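Local coordinates for oxysterol-binding protein homolog 3 (Saccharomyces cerevisiae, PDB 4IC4) that carries lipids through the cytosol in a hydrophobic pocket, moving them between membranes in a phosphoinositide-coupled way and helping to maintain the distribution of sterols in the cell, at residues S40-L45 / P62-E67; L185-K190 / E194-T199; E263-K268 / L273-T278; K313-P318 / E383-H388. One frame throughout, in Å; residues are numbered along the deposited sequence.

The four contacts follow one another along the OSBP-related domain without touching. Interaction 1, near the start, sets the loop before helix 44-50 against the turn leading into strand 66-67, close to phosphoinositide-binding residues. Interactions 2 and 3 are both hairpins of the antiparallel barrel, with centres about 22 Å apart, and side chains of both meet helix 94-104. Interaction 4 comes last, joining the loop 313-318 to the end of helix 381-386; its centre lies about 44 Å from that of interaction 3, on the opposite side of the chain's centre. Two contacts thus build the barrel wall of the lipid carrier, one lies beside its phosphoinositide site, and one ties the last helix to a loop.

Interaction 1: S40-L45 / P62-E67; sequences SPPSLL and PVTSNE
Pro42 lays one side of its ring against the 3-10 turn 63-65, at Thr64 and Ser65, and nearly all of the contact passes through that ring. Its CD sits 3.1 Å from the backbone O of Thr64, while its CG comes equally close to the hydroxyl, 3.0 Å from OG of Ser65. No hydrogen bond crosses between the segments; ring methylenes beside a carbonyl and a hydroxyl make the fit mainly one of shape. Ser65 keeps OG beside its own backbone N (chi1 -62°), which turns the hydroxyl to the proline, and its small side chain allows the ring to approach closely. The turn is braced by its backbone, Ser65 N donating to Pro62 O over 3.0 Å, and Ser65 also pairs by backbone with Lys118.

Toward the outside the packing slackens. Thr64 OG1, set between backbone N and carbonyl carbon (chi1 51°), is no nearer than 3.9 Å to Pro42 CG. The Ser40 backbone O only grazes Thr64 CB at 4.4 Å, and the side chain of Ser40 points away at the solvent-exposed edge. A proline suits this place because its ring is compact and rigid, and its backbone nitrogen has no hydrogen needing a partner.

Phe47 of helix 44-50 packs on Pro62 and Ser65, and the Ser65 side chain lies about 4 Å from that of Met61 and about 5 Å from that of Lys118, which both bind phosphatidylinositol 4-phosphate. The contact therefore joins the approach to helix 44-50, probably the N-terminal lid of related proteins, to the phosphatidylinositol 4-phosphate site of the OSBP-related domain.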
loop_
_atom_site.group_PDB
_atom_site.type_symbol
_atom_site.label_atom_id
_atom_site.label_comp_id
_atom_site.label_asym_id
_atom_site.label_seq_id
_atom_site.Cartn_x
_atom_site.Cartn_y
_atom_site.Cartn_z
ATOM N N SER A 40 5.050 -23.605 0.524
ATOM C CA SER A 40 4.991 -23.308 1.952
ATOM C C SER A 40 5.848 -22.073 2.227
ATOM O O SER A 40 6.872 -21.861 1.580
ATOM C CB SER A 40 5.500 -24.497 2.774
ATOM O OG SER A 40 6.872 -24.745 2.528
ATOM N N PRO A 41 5.438 -21.247 3.198
ATOM C CA PRO A 41 6.141 -20.016 3.579
ATOM C C PRO A 41 7.481 -20.203 4.283
ATOM O O PRO A 41 7.549 -20.805 5.353
ATOM C CB PRO A 41 5.140 -19.309 4.497
ATOM C CG PRO A 41 3.815 -19.942 4.169
ATOM C CD PRO A 41 4.182 -21.376 3.954
ATOM N N PRO A 42 8.569 -19.683 3.694
ATOM C CA PRO A 42 9.865 -19.838 4.357
ATOM C C PRO A 42 9.911 -18.934 5.590
ATOM O O PRO A 42 9.029 -18.096 5.785
ATOM C CB PRO A 42 10.859 -19.420 3.276
ATOM C CG PRO A 42 10.089 -18.420 2.477
ATOM C CD PRO A 42 8.723 -19.054 2.370
ATOM N N SER A 43 10.929 -19.119 6.424
ATOM C CA SER A 43 11.089 -18.329 7.640
ATOM C C SER A 43 11.955 -17.096 7.410
ATOM O O SER A 43 13.094 -17.201 6.957
ATOM C CB SER A 43 11.717 -19.183 8.744
ATOM O OG SER A 43 12.106 -18.378 9.842
ATOM N N LEU A 44 11.411 -15.928 7.740
ATOM C CA LEU A 44 12.143 -14.678 7.569
ATOM C C LEU A 44 13.398 -14.657 8.436
ATOM O O LEU A 44 14.478 -14.291 7.972
ATOM C CB LEU A 44 11.249 -13.487 7.929
ATOM C CG LEU A 44 11.903 -12.102 7.871
ATOM C CD1 LEU A 44 12.483 -11.859 6.484
ATOM C CD2 LEU A 44 10.872 -11.038 8.214
ATOM N N LEU A 45 13.251 -15.056 9.695
ATOM C CA LEU A 45 14.369 -15.077 10.632
ATOM C C LEU A 45 15.567 -15.854 10.088
ATOM O O LEU A 45 16.717 -15.502 10.350
ATOM C CB LEU A 45 13.926 -15.688 11.963
ATOM C CG LEU A 45 14.962 -15.673 13.091
ATOM C CD1 LEU A 45 15.354 -14.237 13.405
ATOM C CD2 LEU A 45 14.386 -16.346 14.323
ATOM N N PRO A 62 14.195 -16.033 -1.782
ATOM C CA PRO A 62 13.604 -16.944 -2.761
ATOM C C PRO A 62 12.211 -16.418 -3.082
ATOM O O PRO A 62 11.596 -15.737 -2.257
ATOM C CB PRO A 62 13.574 -18.274 -2.013
ATOM C CG PRO A 62 13.369 -17.848 -0.598
ATOM C CD PRO A 62 14.318 -16.680 -0.466
ATOM N N VAL A 63 11.713 -16.724 -4.272
ATOM C CA VAL A 63 10.395 -16.251 -4.675
ATOM C C VAL A 63 9.293 -16.770 -3.744
ATOM O O VAL A 63 8.209 -16.193 -3.667
ATOM C CB VAL A 63 10.081 -16.665 -6.134
ATOM C CG1 VAL A 63 9.838 -18.163 -6.218
ATOM C CG2 VAL A 63 8.885 -15.886 -6.649
ATOM N N THR A 64 9.578 -17.851 -3.023
ATOM C CA THR A 64 8.600 -18.426 -2.108
ATOM C C THR A 64 8.367 -17.550 -0.877
ATOM O O THR A 64 7.407 -17.761 -0.130
ATOM C CB THR A 64 9.031 -19.831 -1.658
ATOM O OG1 THR A 64 10.381 -19.782 -1.185
ATOM C CG2 THR A 64 8.922 -20.814 -2.816
ATOM N N SER A 65 9.244 -16.571 -0.668
ATOM C CA SER A 65 9.112 -15.647 0.457
ATOM C C SER A 65 8.158 -14.516 0.088
ATOM O O SER A 65 7.829 -13.673 0.922
ATOM C CB SER A 65 10.467 -15.036 0.819
ATOM O OG SER A 65 11.400 -16.021 1.229
ATOM N N ASN A 66 7.721 -14.500 -1.167
ATOM C CA ASN A 66 6.825 -13.454 -1.652
ATOM C C ASN A 66 5.361 -13.864 -1.752
ATOM O O ASN A 66 5.013 -15.046 -1.670
ATOM C CB ASN A 66 7.262 -13.006 -3.054
ATOM C CG ASN A 66 8.630 -12.364 -3.073
ATOM O OD1 ASN A 66 9.368 -12.492 -4.054
ATOM N ND2 ASN A 66 8.974 -11.657 -2.011
ATOM N N GLU A 67 4.513 -12.850 -1.915
ATOM C CA GLU A 67 3.090 -13.027 -2.164
ATOM C C GLU A 67 3.020 -12.503 -3.605
ATOM O O GLU A 67 3.877 -11.713 -4.017
ATOM C CB GLU A 67 2.229 -12.199 -1.202
ATOM C CG GLU A 67 2.605 -10.742 -1.080
ATOM C CD GLU A 67 1.726 -10.003 -0.088
ATOM O OE1 GLU A 67 1.033 -10.674 0.708
ATOM O OE2 GLU A 67 1.736 -8.756 -0.100
#

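Interaction 2: L185-K190 / E194-T199; sequences LRLKFK and ELFEWT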
loop_
_atom_site.group_PDB
_atom_site.type_symbol
_atom_site.label_atom_id
_atom_site.label_comp_id
_atom_site.label_asym_id
_atom_site.label_seq_id
_atom_site.Cartn_x
_atom_site.Cartn_y
_atom_site.Cartn_z
ATOM N N LEU A 185 1.379 11.317 3.576
ATOM C CA LEU A 185 0.282 11.163 2.633
ATOM C C LEU A 185 -0.391 12.527 2.621
ATOM O O LEU A 185 -0.795 13.035 3.670
ATOM C CB LEU A 185 -0.710 10.094 3.095
ATOM C CG LEU A 185 -0.213 8.650 3.097
ATOM C CD1 LEU A 185 0.657 8.425 4.325
ATOM C CD2 LEU A 185 -1.399 7.693 3.113
ATOM N N ARG A 186 -0.502 13.115 1.437
ATOM C CA ARG A 186 -1.100 14.433 1.291
ATOM C C ARG A 186 -2.425 14.359 0.556
ATOM O O ARG A 186 -2.465 14.160 -0.661
ATOM C CB ARG A 186 -0.144 15.362 0.540
ATOM C CG ARG A 186 1.223 15.507 1.199
ATOM C CD ARG A 186 2.142 16.409 0.389
ATOM N NE ARG A 186 3.492 16.461 0.945
ATOM C CZ ARG A 186 3.801 17.008 2.116
ATOM N NH1 ARG A 186 2.855 17.559 2.865
ATOM N NH2 ARG A 186 5.056 17.002 2.541
ATOM N N LEU A 187 -3.504 14.533 1.310
ATOM C CA LEU A 187 -4.849 14.493 0.767
ATOM C C LEU A 187 -5.371 15.908 0.547
ATOM O O LEU A 187 -5.189 16.782 1.391
ATOM C CB LEU A 187 -5.773 13.758 1.739
ATOM C CG LEU A 187 -7.281 13.847 1.504
ATOM C CD1 LEU A 187 -7.650 13.107 0.230
ATOM C CD2 LEU A 187 -8.010 13.259 2.707
ATOM N N LYS A 188 -6.005 16.123 -0.597
ATOM C CA LYS A 188 -6.589 17.421 -0.919
ATOM C C LYS A 188 -8.037 17.262 -1.358
ATOM O O LYS A 188 -8.345 16.454 -2.232
ATOM C CB LYS A 188 -5.818 18.107 -2.052
ATOM C CG LYS A 188 -6.527 19.347 -2.592
ATOM C CD LYS A 188 -5.819 19.939 -3.797
ATOM C CE LYS A 188 -6.598 21.118 -4.357
ATOM N NZ LYS A 188 -5.955 21.671 -5.577
ATOM N N PHE A 189 -8.925 18.024 -0.732
ATOM C CA PHE A 189 -10.336 18.023 -1.104
ATOM C C PHE A 189 -10.417 18.933 -2.329
ATOM O O PHE A 189 -10.041 20.101 -2.256
ATOM C CB PHE A 189 -11.191 18.630 0.013
ATOM C CG PHE A 189 -11.597 17.660 1.082
ATOM C CD1 PHE A 189 -11.005 16.403 1.178
ATOM C CD2 PHE A 189 -12.577 18.010 2.011
ATOM C CE1 PHE A 189 -11.385 15.512 2.185
ATOM C CE2 PHE A 189 -12.961 17.130 3.015
ATOM C CZ PHE A 189 -12.367 15.880 3.104
ATOM N N LYS A 190 -10.887 18.405 -3.453
ATOM C CA LYS A 190 -10.998 19.214 -4.658
ATOM C C LYS A 190 -12.286 20.027 -4.622
ATOM O O LYS A 190 -12.560 20.831 -5.513
ATOM C CB LYS A 190 -10.935 18.322 -5.900
ATOM C CG LYS A 190 -9.543 17.738 -6.123
ATOM C CD LYS A 190 -9.528 16.608 -7.138
ATOM C CE LYS A 190 -9.866 17.084 -8.535
ATOM N NZ LYS A 190 -9.823 15.954 -9.499
ATOM N N GLU A 194 -9.443 21.959 1.177
ATOM C CA GLU A 194 -8.942 21.597 2.499
ATOM C C GLU A 194 -7.922 20.474 2.349
ATOM O O GLU A 194 -8.138 19.525 1.594
ATOM C CB GLU A 194 -10.078 21.148 3.428
ATOM C CG GLU A 194 -9.601 20.816 4.845
ATOM C CD GLU A 194 -10.730 20.520 5.825
ATOM O OE1 GLU A 194 -10.428 20.251 7.007
ATOM O OE2 GLU A 194 -11.915 20.552 5.430
ATOM N N LEU A 195 -6.812 20.591 3.068
ATOM C CA LEU A 195 -5.751 19.591 2.999
ATOM C C LEU A 195 -5.641 18.788 4.286
ATOM O O LEU A 195 -5.896 19.297 5.377
ATOM C CB LEU A 195 -4.402 20.267 2.733
ATOM C CG LEU A 195 -4.303 21.244 1.561
ATOM C CD1 LEU A 195 -2.888 21.815 1.503
ATOM C CD2 LEU A 195 -4.655 20.538 0.259
ATOM N N PHE A 196 -5.263 17.523 4.147
ATOM C CA PHE A 196 -5.072 16.639 5.291
ATOM C C PHE A 196 -3.734 15.952 5.076
ATOM O O PHE A 196 -3.391 15.588 3.953
ATOM C CB PHE A 196 -6.181 15.591 5.362
ATOM C CG PHE A 196 -7.546 16.169 5.583
ATOM C CD1 PHE A 196 -8.051 16.330 6.871
ATOM C CD2 PHE A 196 -8.320 16.565 4.501
ATOM C CE1 PHE A 196 -9.319 16.882 7.073
ATOM C CE2 PHE A 196 -9.587 17.118 4.692
ATOM C CZ PHE A 196 -10.085 17.275 5.979
ATOM N N GLU A 197 -2.976 15.780 6.149
ATOM C CA GLU A 197 -1.676 15.134 6.058
ATOM C C GLU A 197 -1.448 14.190 7.225
ATOM O O GLU A 197 -1.953 14.408 8.329
ATOM C CB GLU A 197 -0.560 16.182 6.039
ATOM C CG GLU A 197 -0.550 17.084 4.821
ATOM C CD GLU A 197 0.456 18.214 4.946
ATOM O OE1 GLU A 197 1.640 17.929 5.221
ATOM O OE2 GLU A 197 0.064 19.387 4.769
ATOM N N TRP A 198 -0.699 13.125 6.967
ATOM C CA TRP A 198 -0.366 12.167 8.003
ATOM C C TRP A 198 0.694 11.202 7.506
ATOM O O TRP A 198 0.889 11.040 6.300
ATOM C CB TRP A 198 -1.618 11.398 8.468
ATOM C CG TRP A 198 -2.157 10.366 7.513
ATOM C CD1 TRP A 198 -1.827 9.040 7.462
ATOM C CD2 TRP A 198 -3.149 10.570 6.501
ATOM N NE1 TRP A 198 -2.558 8.405 6.483
ATOM C CE2 TRP A 198 -3.376 9.322 5.877
ATOM C CE3 TRP A 198 -3.869 11.689 6.059
ATOM C CZ2 TRP A 198 -4.296 9.160 4.833
ATOM C CZ3 TRP A 198 -4.786 11.529 5.020
ATOM C CH2 TRP A 198 -4.989 10.271 4.419
ATOM N N THR A 199 1.410 10.612 8.455
ATOM C CA THR A 199 2.425 9.608 8.161
ATOM C C THR A 199 1.803 8.318 8.676
ATOM O O THR A 199 1.237 8.296 9.769
ATOM C CB THR A 199 3.738 9.891 8.923
ATOM O OG1 THR A 199 4.350 11.069 8.389
ATOM C CG2 THR A 199 4.704 8.721 8.790
#
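A beta hairpin of the barrel wall pairs Leu185, Leu187 and Phe189 with Trp198, Phe196 and Glu194 on the returning strand. The axes of 185-189 and 195-199 run antiparallel, 4.7 Å apart. Leu187 and Phe196 bond reciprocally, N of Leu187 to O of Phe196 at 2.8 Å and N of Phe196 to O of Leu187 at 2.9 Å; the bond from Trp198 N to Leu185 O is weak.

The face of Leu185, Leu187, Phe196 and Trp198 is built of large apolar groups. The CB of Leu185 stands over the six-membered ring of Trp198, 4.1 Å from its centroid, while CD2 of Leu185 reaches CZ2 of the same indole. The indole swings over the neighbouring strand because its CG lies between backbone N and carbonyl carbon (chi1 73°). Next along, Phe196 sends CE2 over a face of the Phe189 ring, 3.4 Å from CZ, with the planes oblique at 49°.

On the other, partly exposed face the extended Arg186 offers NH1 to Glu197 OE1 at 2.7 Å, a salt bridge whose hydrogen bond is weak. Leu187 and Phe189 pack on helices 83-88 and 94-104, and Trp198 on helix 94-104, which lies against the apolar face of this hairpin in the antiparallel barrel of the OSBP-related domain.

Interaction 3: E263-K268 / L273-T278; sequences ETLAGK and LANETT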
loop_
_atom_site.group_PDB
_atom_site.type_symbol
_atom_site.label_atom_id
_atom_site.label_comp_id
_atom_site.label_asym_id
_atom_site.label_seq_id
_atom_site.Cartn_x
_atom_site.Cartn_y
_atom_site.Cartn_z
ATOM N N GLU A 263 -14.637 15.244 19.509
ATOM C CA GLU A 263 -15.279 13.948 19.375
ATOM C C GLU A 263 -14.264 12.841 19.603
ATOM O O GLU A 263 -13.055 13.062 19.506
ATOM C CB GLU A 263 -15.879 13.803 17.974
ATOM C CG GLU A 263 -16.873 14.892 17.604
ATOM C CD GLU A 263 -17.286 14.834 16.145
ATOM O OE1 GLU A 263 -16.414 15.025 15.270
ATOM O OE2 GLU A 263 -18.482 14.597 15.871
ATOM N N THR A 264 -14.761 11.650 19.906
ATOM C CA THR A 264 -13.896 10.506 20.131
ATOM C C THR A 264 -14.422 9.308 19.353
ATOM O O THR A 264 -15.632 9.105 19.245
ATOM C CB THR A 264 -13.813 10.148 21.627
ATOM O OG1 THR A 264 -13.227 11.241 22.347
ATOM C CG2 THR A 264 -12.959 8.908 21.828
ATOM N N LEU A 265 -13.502 8.529 18.798
ATOM C CA LEU A 265 -13.857 7.346 18.027
ATOM C C LEU A 265 -13.143 6.153 18.644
ATOM O O LEU A 265 -12.103 6.307 19.295
ATOM C CB LEU A 265 -13.408 7.502 16.569
ATOM C CG LEU A 265 -13.650 8.837 15.858
ATOM C CD1 LEU A 265 -13.086 8.749 14.443
ATOM C CD2 LEU A 265 -15.137 9.167 15.820
ATOM N N ALA A 266 -13.691 4.962 18.441
ATOM C CA ALA A 266 -13.079 3.757 18.981
ATOM C C ALA A 266 -13.439 2.541 18.145
ATOM O O ALA A 266 -14.504 2.483 17.535
ATOM C CB ALA A 266 -13.518 3.543 20.422
ATOM N N GLY A 267 -12.535 1.569 18.125
ATOM C CA GLY A 267 -12.781 0.358 17.371
ATOM C C GLY A 267 -11.558 -0.533 17.307
ATOM O O GLY A 267 -10.610 -0.370 18.081
ATOM N N LYS A 268 -11.594 -1.488 16.386
ATOM C CA LYS A 268 -10.492 -2.416 16.179
ATOM C C LYS A 268 -10.135 -2.334 14.701
ATOM O O LYS A 268 -11.025 -2.371 13.849
ATOM C CB LYS A 268 -10.916 -3.844 16.536
ATOM C CG LYS A 268 -11.209 -4.058 18.013
ATOM C CD LYS A 268 -11.553 -5.511 18.300
ATOM C CE LYS A 268 -11.713 -5.761 19.791
ATOM N NZ LYS A 268 -12.073 -7.181 20.070
ATOM N N LEU A 273 -14.865 0.733 13.141
ATOM C CA LEU A 273 -14.627 1.962 13.888
ATOM C C LEU A 273 -15.957 2.684 14.057
ATOM O O LEU A 273 -16.730 2.805 13.106
ATOM C CB LEU A 273 -13.639 2.853 13.129
ATOM C CG LEU A 273 -13.375 4.264 13.658
ATOM C CD1 LEU A 273 -12.888 4.191 15.098
ATOM C CD2 LEU A 273 -12.335 4.950 12.783
ATOM N N ALA A 274 -16.230 3.161 15.267
ATOM C CA ALA A 274 -17.478 3.866 15.521
ATOM C C ALA A 274 -17.276 5.131 16.341
ATOM O O ALA A 274 -16.253 5.303 17.008
ATOM C CB ALA A 274 -18.464 2.939 16.236
ATOM N N ASN A 275 -18.259 6.021 16.268
ATOM C CA ASN A 275 -18.242 7.268 17.021
ATOM C C ASN A 275 -18.620 6.857 18.445
ATOM O O ASN A 275 -19.675 6.265 18.654
ATOM C CB ASN A 275 -19.286 8.225 16.443
ATOM C CG ASN A 275 -19.323 9.557 17.160
ATOM O OD1 ASN A 275 -19.492 9.613 18.376
ATOM N ND2 ASN A 275 -19.175 10.642 16.407
ATOM N N GLU A 276 -17.765 7.151 19.421
ATOM C CA GLU A 276 -18.051 6.758 20.801
ATOM C C GLU A 276 -19.272 7.416 21.426
ATOM O O GLU A 276 -19.932 6.817 22.273
ATOM C CB GLU A 276 -16.832 7.002 21.697
ATOM C CG GLU A 276 -15.702 6.009 21.485
ATOM C CD GLU A 276 -14.894 5.773 22.749
ATOM O OE1 GLU A 276 -14.230 6.716 23.225
ATOM O OE2 GLU A 276 -14.932 4.640 23.275
ATOM N N THR A 277 -19.576 8.641 21.016
ATOM C CA THR A 277 -20.727 9.347 21.566
ATOM C C THR A 277 -22.049 8.810 21.027
ATOM O O THR A 277 -22.961 8.498 21.792
ATOM C CB THR A 277 -20.662 10.858 21.254
ATOM O OG1 THR A 277 -19.448 11.403 21.782
ATOM C CG2 THR A 277 -21.851 11.582 21.885
ATOM N N THR A 278 -22.145 8.692 19.707
ATOM C CA THR A 278 -23.369 8.219 19.070
ATOM C C THR A 278 -23.419 6.715 18.833
ATOM O O THR A 278 -24.501 6.146 18.690
ATOM C CB THR A 278 -23.577 8.912 17.712
ATOM O OG1 THR A 278 -22.512 8.545 16.826
ATOM C CG2 THR A 278 -23.580 10.425 17.878
HETATM O O HOH W 1 -19.128 12.942 18.194
HETATM O O HOH W 2 -17.632 11.739 19.882
#
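Ala266 and Ala274 face each other as a hydrogen-bonded antiparallel pair, and backbone bonds carry the centre of the contact. Ala266 N donates to Ala274 O at 3.0 Å, and Ala274 N returns a bond to Ala266 O at 2.9 Å. A further bond, Glu276 N to Thr264 O at 2.9 Å, keeps the chain attached after strand 272-275 has ended. Gly267, lacking a side chain, lets its CA approach that of Leu273 to 4.3 Å.

Apolar contacts come next. Leu273, with CG anti to the backbone N (chi1 173°), swings CD1 back across the neighbouring strand to within 3.7 Å of Leu265 CB. Both leucines are buried; Leu265 packs on Val250 of strand 247-253, and Leu273 on Ala100 of helix 94-104. The segments thus form a hairpin of the antiparallel barrel of the OSBP-related domain, in which the branched, apolar Leu273 suits the side covered by helix 94-104. On the other face the small Ala266 leaves room for Glu276, whose aliphatic CG lies 3.5 Å from Ala266 CB; the carboxylate itself is paired with Lys249.

Polar side chains gather where the hairpin strands part. Asn275 takes part in most of these bonds: its OD1 accepts from Thr278 N at 3.1 Å, an Asx motif in which the donor stands above the carbonyl plane, and more weakly from Thr277 N. Its amide crosses the Glu263 carboxylate steeply, the planes 76° apart, and the two connect through water: one water accepts from Asn275 ND2 and donates to Glu263 OE2. A second water takes the N-H of Thr264, donates to Asn275 OD1 and lies 2.6 Å from Thr277 OG1.

Interaction 4: K313-P318 / E383-H388; sequences KGNLPP and ERRKKH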
loop_
_atom_site.group_PDB
_atom_site.type_symbol
_atom_site.label_atom_id
_atom_site.label_comp_id
_atom_site.label_asym_id
_atom_site.label_seq_id
_atom_site.Cartn_x
_atom_site.Cartn_y
_atom_site.Cartn_z
ATOM N N LYS A 313 -6.636 -4.199 -20.617
ATOM C CA LYS A 313 -6.263 -4.899 -21.844
ATOM C C LYS A 313 -5.881 -3.999 -23.008
ATOM O O LYS A 313 -6.708 -3.244 -23.524
ATOM C CB LYS A 313 -7.382 -5.854 -22.291
ATOM C CG LYS A 313 -7.016 -6.676 -23.530
ATOM C CD LYS A 313 -8.178 -7.531 -24.020
ATOM C CE LYS A 313 -7.817 -8.273 -25.301
ATOM N NZ LYS A 313 -8.980 -9.030 -25.854
ATOM N N GLY A 314 -4.613 -4.095 -23.402
ATOM C CA GLY A 314 -4.089 -3.325 -24.516
ATOM C C GLY A 314 -3.823 -1.860 -24.239
ATOM O O GLY A 314 -3.419 -1.124 -25.137
ATOM N N ASN A 315 -4.021 -1.440 -22.992
ATOM C CA ASN A 315 -3.838 -0.041 -22.605
ATOM C C ASN A 315 -2.641 0.220 -21.700
ATOM O O ASN A 315 -2.302 1.372 -21.438
ATOM C CB ASN A 315 -5.087 0.458 -21.873
ATOM C CG ASN A 315 -6.339 0.358 -22.715
ATOM O OD1 ASN A 315 -7.423 0.059 -22.208
ATOM N ND2 ASN A 315 -6.203 0.619 -24.006
ATOM N N LEU A 316 -2.010 -0.838 -21.216
ATOM C CA LEU A 316 -0.886 -0.673 -20.303
ATOM C C LEU A 316 0.466 -0.418 -20.945
ATOM O O LEU A 316 0.731 -0.853 -22.064
ATOM C CB LEU A 316 -0.742 -1.919 -19.426
ATOM C CG LEU A 316 -1.919 -2.368 -18.561
ATOM C CD1 LEU A 316 -1.583 -3.721 -17.944
ATOM C CD2 LEU A 316 -2.205 -1.323 -17.482
ATOM N N PRO A 317 1.334 0.325 -20.245
ATOM C CA PRO A 317 2.676 0.608 -20.751
ATOM C C PRO A 317 3.431 -0.699 -20.473
ATOM O O PRO A 317 2.953 -1.543 -19.717
ATOM C CB PRO A 317 3.145 1.749 -19.857
ATOM C CG PRO A 317 2.482 1.426 -18.551
ATOM C CD PRO A 317 1.081 1.050 -18.987
ATOM N N PRO A 318 4.612 -0.881 -21.066
ATOM C CA PRO A 318 5.384 -2.110 -20.851
ATOM C C PRO A 318 5.809 -2.362 -19.408
ATOM O O PRO A 318 6.209 -3.471 -19.057
ATOM C CB PRO A 318 6.605 -1.912 -21.749
ATOM C CG PRO A 318 6.092 -1.025 -22.838
ATOM C CD PRO A 318 5.238 -0.036 -22.096
ATOM N N GLU A 383 -2.499 11.111 -20.112
ATOM C CA GLU A 383 -2.632 11.622 -21.471
ATOM C C GLU A 383 -2.057 10.606 -22.460
ATOM O O GLU A 383 -2.650 10.351 -23.510
ATOM C CB GLU A 383 -1.938 12.980 -21.620
ATOM C CG GLU A 383 -2.747 14.140 -21.047
ATOM C CD GLU A 383 -4.146 14.221 -21.642
ATOM O OE1 GLU A 383 -4.266 14.316 -22.882
ATOM O OE2 GLU A 383 -5.126 14.188 -20.870
ATOM N N ARG A 384 -0.909 10.021 -22.124
ATOM C CA ARG A 384 -0.276 9.013 -22.975
ATOM C C ARG A 384 -1.200 7.807 -23.152
ATOM O O ARG A 384 -1.363 7.281 -24.249
ATOM C CB ARG A 384 1.024 8.510 -22.336
ATOM C CG ARG A 384 2.235 9.431 -22.419
ATOM C CD ARG A 384 3.281 8.937 -21.412
ATOM N NE ARG A 384 4.590 9.586 -21.497
ATOM C CZ ARG A 384 5.564 9.213 -22.323
ATOM N NH1 ARG A 384 6.722 9.861 -22.314
ATOM N NH2 ARG A 384 5.384 8.206 -23.167
ATOM N N ARG A 385 -1.794 7.368 -22.050
ATOM C CA ARG A 385 -2.670 6.203 -22.060
ATOM C C ARG A 385 -3.805 6.317 -23.077
ATOM O O ARG A 385 -4.183 5.333 -23.712
ATOM C CB ARG A 385 -3.248 5.991 -20.661
ATOM C CG ARG A 385 -3.867 4.621 -20.423
ATOM C CD ARG A 385 -4.437 4.553 -19.015
ATOM N NE ARG A 385 -4.861 3.216 -18.608
ATOM C CZ ARG A 385 -5.955 2.596 -19.035
ATOM N NH1 ARG A 385 -6.769 3.180 -19.907
ATOM N NH2 ARG A 385 -6.246 1.387 -18.568
ATOM N N LYS A 386 -4.332 7.523 -23.229
ATOM C CA LYS A 386 -5.435 7.774 -24.149
ATOM C C LYS A 386 -5.079 7.429 -25.594
ATOM O O LYS A 386 -5.952 7.073 -26.388
ATOM C CB LYS A 386 -5.847 9.242 -24.046
ATOM C CG LYS A 386 -7.287 9.535 -24.415
ATOM C CD LYS A 386 -7.679 10.927 -23.934
ATOM C CE LYS A 386 -7.434 11.080 -22.433
ATOM N NZ LYS A 386 -7.779 12.438 -21.922
ATOM N N LYS A 387 -3.795 7.516 -25.933
ATOM C CA LYS A 387 -3.356 7.229 -27.294
ATOM C C LYS A 387 -2.283 6.147 -27.398
ATOM O O LYS A 387 -1.594 6.055 -28.413
ATOM C CB LYS A 387 -2.836 8.513 -27.947
ATOM C CG LYS A 387 -3.858 9.641 -28.007
ATOM C CD LYS A 387 -3.265 10.899 -28.628
ATOM C CE LYS A 387 -2.112 11.447 -27.798
ATOM N NZ LYS A 387 -1.491 12.643 -28.436
ATOM N N HIS A 388 -2.150 5.322 -26.361
ATOM C CA HIS A 388 -1.145 4.258 -26.343
ATOM C C HIS A 388 0.234 4.834 -26.683
ATOM O O HIS A 388 1.021 4.201 -27.385
ATOM C CB HIS A 388 -1.489 3.164 -27.365
ATOM C CG HIS A 388 -2.887 2.634 -27.254
ATOM N ND1 HIS A 388 -3.351 1.982 -26.131
ATOM C CD2 HIS A 388 -3.913 2.635 -28.138
ATOM C CE1 HIS A 388 -4.601 1.604 -26.329
ATOM N NE2 HIS A 388 -4.966 1.987 -27.539
HETATM O O HOH W 3 -2.728 2.995 -23.669
#
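Asn315 lies between two flat groups, the guanidinium of Arg385 and the imidazole of His388. Its CB sits over one face of the guanidinium, offset toward the rim and 3.6 Å from Arg385 NH2. At the imidazole the Asn315 amide comes instead to the edge, almost coplanar with the ring, the planes 15° apart. The backbone O of Gly314 approaches the same ring obliquely, 3.2 Å from His388 CE1.

No direct hydrogen bond crosses the contact; a water joins its polar parts. It donates to Asn315 O and to Arg385 O, each at 2.8 Å, and lies 2.7 Å from His388 ND1, so two carbonyls and an imidazole share one molecule.

Arg385 suits its place because its long extended chain, CG anti to the backbone N (chi1 -164°), carries the guanidinium across the loop while NE pairs with Glu129 and NH2 binds Ile311 O. These outside partners fix the plane on which Asn315 rests. Gly314 readily takes the positive phi (76°) of the loop.

His388 too has positive phi, 52°, and a weak bond from its N to Arg385 O; together with the bond from Asp389 N to Arg384 O this is the Schellman motif that ends helix 381-386.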